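Local coordinates for protein prephenate dehydratase:Amino acid-binding ACT (Brucella abortus, PDB 6VH5) that probably catalyses the decarboxylating dehydration of prephenate to phenylpyruvate in phenylalanine biosynthesis and binds phenylalanine at its ACT domain, at residues Ala153-Ala158 with Asp175-Asp180; Phe219-Arg224 with Phe261-Glu266; Asn240-Thr245 with Arg272-Ala277. All coordinates share one frame; numbering follows the deposited sequence.

Interaction 1. Residues Ala153-Ala158 with Asp175-Asp180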
# COMPACT_ATOMS: atom_id res chain seq x y z
N ALA A 153 -15.58 -5.81 14.62
CA ALA A 153 -16.20 -7.12 14.77
C ALA A 153 -16.32 -7.51 16.23
O ALA A 153 -17.34 -8.07 16.65
CB ALA A 153 -15.39 -8.17 14.00
N ALA A 154 -15.30 -7.20 17.04
CA ALA A 154 -15.42 -7.43 18.47
C ALA A 154 -16.50 -6.55 19.08
O ALA A 154 -17.32 -7.02 19.89
CB ALA A 154 -14.08 -7.19 19.17
N ARG A 155 -16.54 -5.27 18.70
CA ARG A 155 -17.63 -4.40 19.14
C ARG A 155 -18.99 -4.94 18.72
O ARG A 155 -19.94 -4.92 19.51
CB ARG A 155 -17.41 -2.98 18.60
CG ARG A 155 -18.53 -2.02 18.97
CD ARG A 155 -18.25 -0.58 18.54
NE ARG A 155 -17.83 -0.45 17.15
CZ ARG A 155 -18.63 -0.59 16.10
NH1 ARG A 155 -19.91 -0.90 16.27
NH2 ARG A 155 -18.15 -0.45 14.87
N LEU A 156 -19.10 -5.44 17.49
CA LEU A 156 -20.38 -5.96 17.00
C LEU A 156 -20.83 -7.16 17.83
O LEU A 156 -22.02 -7.30 18.13
CB LEU A 156 -20.26 -6.35 15.53
CG LEU A 156 -21.53 -6.96 14.92
CD1 LEU A 156 -22.56 -5.87 14.68
CD2 LEU A 156 -21.24 -7.74 13.64
N VAL A 157 -19.90 -8.04 18.19
CA VAL A 157 -20.25 -9.23 18.96
C VAL A 157 -20.75 -8.86 20.35
O VAL A 157 -21.70 -9.45 20.86
CB VAL A 157 -19.04 -10.19 19.00
CG1 VAL A 157 -19.19 -11.22 20.11
CG2 VAL A 157 -18.89 -10.90 17.66
N ALA A 158 -20.11 -7.87 20.98
CA ALA A 158 -20.53 -7.46 22.32
C ALA A 158 -21.88 -6.75 22.29
O ALA A 158 -22.64 -6.83 23.27
CB ALA A 158 -19.48 -6.55 22.95
N ASP A 175 -10.18 -7.29 25.78
CA ASP A 175 -10.24 -6.64 27.08
C ASP A 175 -11.21 -5.47 27.08
O ASP A 175 -11.97 -5.28 28.03
CB ASP A 175 -8.84 -6.15 27.49
CG ASP A 175 -7.75 -7.15 27.16
OD1 ASP A 175 -8.03 -8.37 27.13
OD2 ASP A 175 -6.59 -6.71 26.94
N LEU A 176 -11.22 -4.69 26.00
CA LEU A 176 -12.05 -3.49 25.94
C LEU A 176 -13.53 -3.84 25.91
O LEU A 176 -14.35 -3.19 26.57
CB LEU A 176 -11.67 -2.63 24.73
CG LEU A 176 -10.36 -1.84 24.84
CD1 LEU A 176 -10.19 -0.85 23.69
CD2 LEU A 176 -10.25 -1.13 26.19
N TYR A 177 -13.91 -4.87 25.16
CA TYR A 177 -15.32 -5.22 25.01
C TYR A 177 -15.76 -6.36 25.92
O TYR A 177 -16.87 -6.87 25.77
CB TYR A 177 -15.62 -5.55 23.54
CG TYR A 177 -15.48 -4.34 22.66
CD1 TYR A 177 -16.46 -3.36 22.66
CD2 TYR A 177 -14.36 -4.15 21.87
CE1 TYR A 177 -16.34 -2.22 21.87
CE2 TYR A 177 -14.23 -3.03 21.08
CZ TYR A 177 -15.22 -2.06 21.09
OH TYR A 177 -15.11 -0.94 20.31
N GLY A 178 -14.93 -6.74 26.89
CA GLY A 178 -15.30 -7.76 27.86
C GLY A 178 -15.64 -9.10 27.23
O GLY A 178 -16.59 -9.76 27.66
N LEU A 179 -14.87 -9.51 26.22
CA LEU A 179 -15.11 -10.76 25.51
C LEU A 179 -14.13 -11.84 25.97
O LEU A 179 -13.01 -11.55 26.38
CB LEU A 179 -14.97 -10.56 24.00
CG LEU A 179 -16.00 -9.65 23.30
CD1 LEU A 179 -15.77 -9.62 21.79
CD2 LEU A 179 -17.43 -10.04 23.64
N ASP A 180 -14.60 -13.08 25.92
CA ASP A 180 -13.78 -14.24 26.24
C ASP A 180 -12.96 -14.64 25.03
O ASP A 180 -13.48 -14.69 23.91
CB ASP A 180 -14.65 -15.43 26.65
CG ASP A 180 -14.96 -15.44 28.13
OD1 ASP A 180 -14.34 -14.65 28.87
OD2 ASP A 180 -15.81 -16.27 28.55
O HOH W 1 -14.93 0.35 18.00

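Interaction 2. Residues Phe219-Arg224 with Phe261-Glu266. With PHE (phenylalanine), chain J.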
# COMPACT_ATOMS: atom_id res chain seq x y z
N PHE A 219 14.93 10.00 4.54
CA PHE A 219 14.99 11.16 3.66
C PHE A 219 14.44 10.79 2.29
O PHE A 219 14.33 9.61 1.93
CB PHE A 219 16.42 11.69 3.53
CG PHE A 219 17.41 10.68 2.99
CD1 PHE A 219 17.70 10.62 1.64
CD2 PHE A 219 18.06 9.80 3.84
CE1 PHE A 219 18.62 9.70 1.14
CE2 PHE A 219 18.97 8.88 3.36
CZ PHE A 219 19.25 8.82 2.01
N VAL A 220 14.10 11.82 1.52
CA VAL A 220 13.72 11.68 0.12
C VAL A 220 14.71 12.48 -0.71
O VAL A 220 15.32 13.44 -0.24
CB VAL A 220 12.27 12.15 -0.16
CG1 VAL A 220 11.28 11.20 0.49
CG2 VAL A 220 12.05 13.59 0.34
N PHE A 221 14.86 12.08 -1.97
CA PHE A 221 15.71 12.78 -2.93
C PHE A 221 15.22 12.45 -4.33
O PHE A 221 14.57 11.42 -4.55
CB PHE A 221 17.19 12.42 -2.76
CG PHE A 221 17.50 10.94 -2.99
CD1 PHE A 221 17.81 10.47 -4.25
CD2 PHE A 221 17.47 10.04 -1.94
CE1 PHE A 221 18.08 9.13 -4.46
CE2 PHE A 221 17.74 8.69 -2.13
CZ PHE A 221 18.04 8.23 -3.39
N ARG A 222 15.55 13.33 -5.28
CA ARG A 222 15.18 13.16 -6.68
C ARG A 222 16.40 13.00 -7.58
O ARG A 222 17.41 13.69 -7.40
CB ARG A 222 14.34 14.34 -7.15
CG ARG A 222 13.00 14.40 -6.46
CD ARG A 222 12.31 15.70 -6.68
NE ARG A 222 11.08 15.74 -5.90
CZ ARG A 222 9.99 16.40 -6.28
NH1 ARG A 222 10.00 17.06 -7.42
NH2 ARG A 222 8.91 16.38 -5.51
N VAL A 223 16.29 12.11 -8.58
CA VAL A 223 17.26 12.00 -9.65
C VAL A 223 16.53 12.00 -10.99
O VAL A 223 15.32 11.83 -11.07
CB VAL A 223 18.14 10.73 -9.55
CG1 VAL A 223 19.01 10.77 -8.31
CG2 VAL A 223 17.28 9.46 -9.59
N ARG A 224 17.31 12.24 -12.04
CA ARG A 224 16.84 12.05 -13.40
C ARG A 224 16.63 10.56 -13.68
O ARG A 224 17.28 9.70 -13.09
CB ARG A 224 17.85 12.65 -14.37
CG ARG A 224 17.84 14.18 -14.39
CD ARG A 224 18.91 14.78 -15.31
NE ARG A 224 18.77 14.49 -16.73
CZ ARG A 224 19.66 13.80 -17.44
NH1 ARG A 224 20.74 13.30 -16.85
NH2 ARG A 224 19.46 13.59 -18.74
N PHE A 261 12.81 9.12 -4.53
CA PHE A 261 13.15 7.95 -3.72
C PHE A 261 12.89 8.26 -2.26
O PHE A 261 13.15 9.38 -1.79
CB PHE A 261 14.62 7.52 -3.91
CG PHE A 261 14.88 6.77 -5.20
CD1 PHE A 261 14.78 5.37 -5.24
CD2 PHE A 261 15.16 7.45 -6.38
CE1 PHE A 261 14.98 4.67 -6.42
CE2 PHE A 261 15.35 6.76 -7.57
CZ PHE A 261 15.27 5.36 -7.59
N TYR A 262 12.39 7.26 -1.55
CA TYR A 262 12.19 7.31 -0.11
C TYR A 262 13.18 6.33 0.50
O TYR A 262 13.24 5.18 0.07
CB TYR A 262 10.74 6.96 0.25
CG TYR A 262 10.36 7.03 1.71
CD1 TYR A 262 9.60 8.08 2.21
CD2 TYR A 262 10.72 6.00 2.59
CE1 TYR A 262 9.22 8.12 3.55
CE2 TYR A 262 10.37 6.04 3.93
CZ TYR A 262 9.61 7.10 4.41
OH TYR A 262 9.27 7.14 5.75
N ALA A 263 13.95 6.78 1.49
CA ALA A 263 15.04 5.95 1.98
C ALA A 263 15.21 6.08 3.49
O ALA A 263 14.99 7.15 4.06
CB ALA A 263 16.36 6.33 1.29
N ASP A 264 15.59 4.97 4.12
CA ASP A 264 16.04 4.92 5.50
C ASP A 264 17.49 4.44 5.49
O ASP A 264 17.82 3.48 4.79
CB ASP A 264 15.21 3.94 6.35
CG ASP A 264 13.72 4.30 6.46
OD1 ASP A 264 13.27 5.36 5.97
OD2 ASP A 264 13.00 3.48 7.06
N ILE A 265 18.36 5.10 6.26
CA ILE A 265 19.71 4.60 6.52
C ILE A 265 19.87 4.49 8.03
O ILE A 265 19.17 5.14 8.82
CB ILE A 265 20.84 5.49 5.92
CG1 ILE A 265 20.77 6.90 6.50
CG2 ILE A 265 20.79 5.55 4.39
CD1 ILE A 265 21.80 7.81 5.96
N GLU A 266 20.81 3.64 8.43
CA GLU A 266 21.20 3.49 9.83
C GLU A 266 22.41 4.39 10.05
O GLU A 266 23.52 4.09 9.62
CB GLU A 266 21.48 2.02 10.14
CG GLU A 266 20.23 1.17 9.96
CD GLU A 266 20.42 -0.32 10.23
OE1 GLU A 266 21.51 -0.87 9.95
OE2 GLU A 266 19.46 -0.93 10.75
N PHE J . 16.12 5.35 -13.83
CA PHE J . 17.23 5.75 -12.98
C PHE J . 18.38 4.74 -13.00
O PHE J . 19.32 4.87 -12.20
CB PHE J . 16.76 5.97 -11.54
CG PHE J . 15.85 4.88 -11.02
CD1 PHE J . 14.48 5.08 -10.97
CD2 PHE J . 16.36 3.68 -10.57
CE1 PHE J . 13.63 4.08 -10.49
CE2 PHE J . 15.53 2.68 -10.09
CZ PHE J . 14.16 2.89 -10.05
OXT PHE J . 18.39 3.80 -13.79

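Interaction 3. Residues Asn240-Thr245 with Arg272-Ala277. With PHE (phenylalanine), chain E; EDO (1,2-ethanediol), chain K.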
# COMPACT_ATOMS: atom_id res chain seq x y z
N ASN A 240 31.24 4.42 2.33
CA ASN A 240 31.43 4.88 3.70
C ASN A 240 30.86 3.93 4.74
O ASN A 240 30.96 4.21 5.94
CB ASN A 240 30.86 6.28 3.86
CG ASN A 240 31.78 7.33 3.29
OD1 ASN A 240 32.79 7.66 3.91
ND2 ASN A 240 31.49 7.80 2.08
N GLY A 241 30.34 2.78 4.32
CA GLY A 241 29.81 1.81 5.25
C GLY A 241 28.52 2.22 5.89
O GLY A 241 28.26 1.86 7.05
N VAL A 242 27.67 2.95 5.17
CA VAL A 242 26.35 3.32 5.66
C VAL A 242 25.36 2.28 5.14
O VAL A 242 25.21 2.12 3.92
CB VAL A 242 25.96 4.73 5.19
CG1 VAL A 242 24.64 5.13 5.83
CG2 VAL A 242 27.05 5.73 5.47
N ASN A 243 24.71 1.57 6.05
CA ASN A 243 23.73 0.56 5.67
C ASN A 243 22.39 1.23 5.40
O ASN A 243 21.89 2.01 6.22
CB ASN A 243 23.57 -0.50 6.75
CG ASN A 243 22.92 -1.81 6.23
OD1 ASN A 243 23.15 -2.24 5.10
ND2 ASN A 243 22.08 -2.41 7.07
N MET A 244 21.82 0.96 4.23
CA MET A 244 20.49 1.42 3.86
C MET A 244 19.51 0.26 4.03
O MET A 244 19.78 -0.85 3.56
CB MET A 244 20.50 1.93 2.42
CG MET A 244 19.20 2.53 1.94
SD MET A 244 19.37 3.28 0.32
CE MET A 244 20.40 4.71 0.71
N THR A 245 18.39 0.50 4.73
CA THR A 245 17.46 -0.57 5.04
C THR A 245 16.10 -0.39 4.39
O THR A 245 15.26 -1.29 4.51
CB THR A 245 17.28 -0.71 6.56
OG1 THR A 245 16.65 0.46 7.08
CG2 THR A 245 18.61 -0.90 7.25
N ARG A 272 30.61 11.39 10.85
CA ARG A 272 31.42 11.76 9.70
C ARG A 272 31.06 10.93 8.47
O ARG A 272 30.90 11.47 7.37
CB ARG A 272 32.90 11.60 10.02
CG ARG A 272 33.80 12.15 8.94
CD ARG A 272 33.37 13.56 8.57
NE ARG A 272 34.34 14.24 7.72
CZ ARG A 272 34.07 15.34 7.02
NH1 ARG A 272 32.84 15.86 7.05
NH2 ARG A 272 35.01 15.91 6.27
N SER A 273 30.89 9.62 8.66
CA SER A 273 30.60 8.74 7.54
C SER A 273 29.29 9.11 6.86
O SER A 273 29.23 9.20 5.63
CB SER A 273 30.59 7.29 8.02
OG SER A 273 31.92 6.82 8.17
N VAL A 274 28.25 9.38 7.65
CA VAL A 274 26.97 9.77 7.07
C VAL A 274 27.08 11.15 6.44
O VAL A 274 26.57 11.40 5.34
CB VAL A 274 25.87 9.72 8.15
CG1 VAL A 274 24.53 10.12 7.55
CG2 VAL A 274 25.80 8.31 8.75
N GLN A 275 27.78 12.06 7.12
CA GLN A 275 28.01 13.40 6.57
C GLN A 275 28.62 13.32 5.18
O GLN A 275 28.19 14.03 4.26
CB GLN A 275 28.91 14.17 7.53
CG GLN A 275 28.87 15.66 7.43
CD GLN A 275 29.84 16.32 8.40
OE1 GLN A 275 30.72 17.07 7.99
NE2 GLN A 275 29.72 16.00 9.68
N LEU A 276 29.61 12.44 4.99
CA LEU A 276 30.26 12.33 3.69
C LEU A 276 29.32 11.73 2.65
O LEU A 276 29.17 12.27 1.55
CB LEU A 276 31.51 11.47 3.82
CG LEU A 276 32.74 12.05 4.51
CD1 LEU A 276 33.78 10.97 4.69
CD2 LEU A 276 33.29 13.17 3.68
N ALA A 277 28.63 10.63 3.01
CA ALA A 277 27.69 10.01 2.09
C ALA A 277 26.61 10.99 1.64
O ALA A 277 26.34 11.13 0.44
CB ALA A 277 27.04 8.79 2.75
N PHE E . 21.34 -2.82 3.26
CA PHE E . 21.80 -3.18 1.92
C PHE E . 22.58 -2.03 1.31
O PHE E . 22.66 -0.96 1.93
CB PHE E . 20.63 -3.55 1.00
CG PHE E . 19.47 -2.58 1.03
CD1 PHE E . 18.30 -2.91 1.68
CD2 PHE E . 19.56 -1.34 0.41
CE1 PHE E . 17.22 -2.03 1.71
CE2 PHE E . 18.50 -0.46 0.43
CZ PHE E . 17.33 -0.80 1.08
OXT PHE E . 23.11 -2.17 0.21
C1 EDO K . 24.05 1.16 -1.23
O1 EDO K . 24.15 -0.28 -1.23
C2 EDO K . 24.27 1.75 0.17
O2 EDO K . 24.79 0.78 1.10

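Interaction 1. Residues Ala153-Ala158 with Asp175-Asp180
The aromatic ring of Y177 lies flat along the helical segment 153-158, one face turned to the backbone of R155, whose CA sits 3.7 Å above the ring plane and over its centre. Further out, R155 CB comes to 3.4 Å from ring carbon CZ of Y177. The first two torsions of R155 are extended (chi1 178°), and this runs its CG and CD alongside the outer half of the ring, in the same direction as the tyrosine side chain. A bend at the third torsion then turns the guanidinium away from the hydroxyl, its plane 68° from that of the ring. The two polar ends are joined by a water: its oxygen, in the guanidinium plane, accepts from R155 NE at 3.1 Å and lies 2.7 Å from Y177 OH. R155 NH2 forms a salt bridge with E32, tying the helix to another part of the chain.

At the root of the tyrosine, its CB meets the CB of A158 at 4.0 Å. Beyond the turn at G178, L179 presents both methyl groups to the helix. Its CD1 faces the A154 carbonyl oxygen at 3.6 Å and also touches the A154 methyl, while its CD2 is 4.1 Å from A158 CB and equally far from V157 CG1. The small alanine side chains let the ring and methyls approach closely. L179 also packs on L112 and M110; A154, V157 and L179 are buried, whereas Y177 and A158 stay partly exposed. The chain running from the end of helix 171-176 into strand 180-183 thus packs against helix 150-160, which itself lies on the mixed sheet, A154 and V157 touching strand 165-169, consistent with the type 2 periplasmic-binding-protein-like fold of prephenate dehydratases.

Interaction 2. Residues Phe219-Arg224 with Phe261-Glu266
F219 and A263 exchange two backbone hydrogen bonds between the antiparallel strands, F219 N to A263 O and A263 N to F219 O, both 2.9 Å. F221 and F261 exchange two more: F261 N gives to F221 O at 2.9 Å, while the return bond from F221 N to F261 O is longer, 3.2 Å. Between these pairs, V220 and Y262 form a non-hydrogen-bonded pair, where V220 CA makes a CH...O contact of 3.0 Å with F261 O. These are the two central strands of the four-stranded sheet of an ACT domain, whose beta-alpha-beta-beta-alpha-beta order gives a ferredoxin-like fold.

On the face carrying F219, F221, F261 and A263, two CH-pi contacts span the strands. With chi1 near +60°, both F219 and F221 lean across toward the neighbouring strand: F219 receives A263 CB over one face, and F221 receives F261 CB 3.8 Å from its centroid. The F221 and F261 rings are near parallel, 14° apart, but slid so far that they barely overlap.

Apolar contacts complete this face. I265 CG2 meets the edge of F219, and V223 CG2 that of F261. F261 CZ touches the bound phenylalanine, 3.5 Å from ligand atom CD1. On the other face, V220 CG1 meets the Y262 ring obliquely, near CD1.

Interaction 3. Residues Asn240-Thr245 with Arg272-Ala277
The side chain of N240 reaches across to the first turns of the helix at 272-277, crossing L276 at about a right angle. Its chi1 of -78° sets CG anti to the carbonyl carbon, and the amide then lies against L276, with N240 OD1 3.5 Å from the methyl CD1 of L276. What fixes the rotation of the amide is the hydrogen bond from N240 ND2 to G236 O in the preceding helix, which leaves the amide oxygen beside leucine. S273 OG stands 3.6 Å from N240 O without bonding to it.

V242, past the turn at G241, supplies the apolar part. CG1 is anti to its backbone N (chi1 -174°), leaving CG2 to face the helix. There it meets A277 CB at 4.1 Å and V274 CG2 at 4.4 Å, while V242 and A277 both pack on F237.

The following residues turn to the ligand. N243 OD1 accepts from the amino nitrogen N of the bound phenylalanine at 2.6 Å, and M244 O accepts from the same nitrogen. M244 N donates to the ligand carboxylate atom O at 3.1 Å, with a fairly straight bond of 157°. M244 CG rests 3.4 Å from ring atom CE2 of the ligand. N225 and L230 of the second subunit bind the same amino acid.

The chemistry thus divides along the segment: van der Waals packing joins it to the helix, whereas directional polar bonds recognise the amino and carboxylate ends of phenylalanine, which are probably charged, at the subunit interface.

Interactions 2 and 3 adjoin within the ACT domain, their centres about 13 Å apart, and are joined through neighbouring strands by probable hydrogen bonds from E266 N to N243 O and from T245 N to D264 O, each 3.0 Å. They contribute to different phenylalanine sites at the dimer interface: the ligand touched by F261 is gripped by N243 and M244 of the second subunit, not of this chain. Interaction 1 belongs to the dehydratase part, on the opposite side of the chain's centre; its centre lies about 43 Å from that of interaction 2 and about 48 Å from that of interaction 3. All three lie away from T194, predicted to be essential for activity.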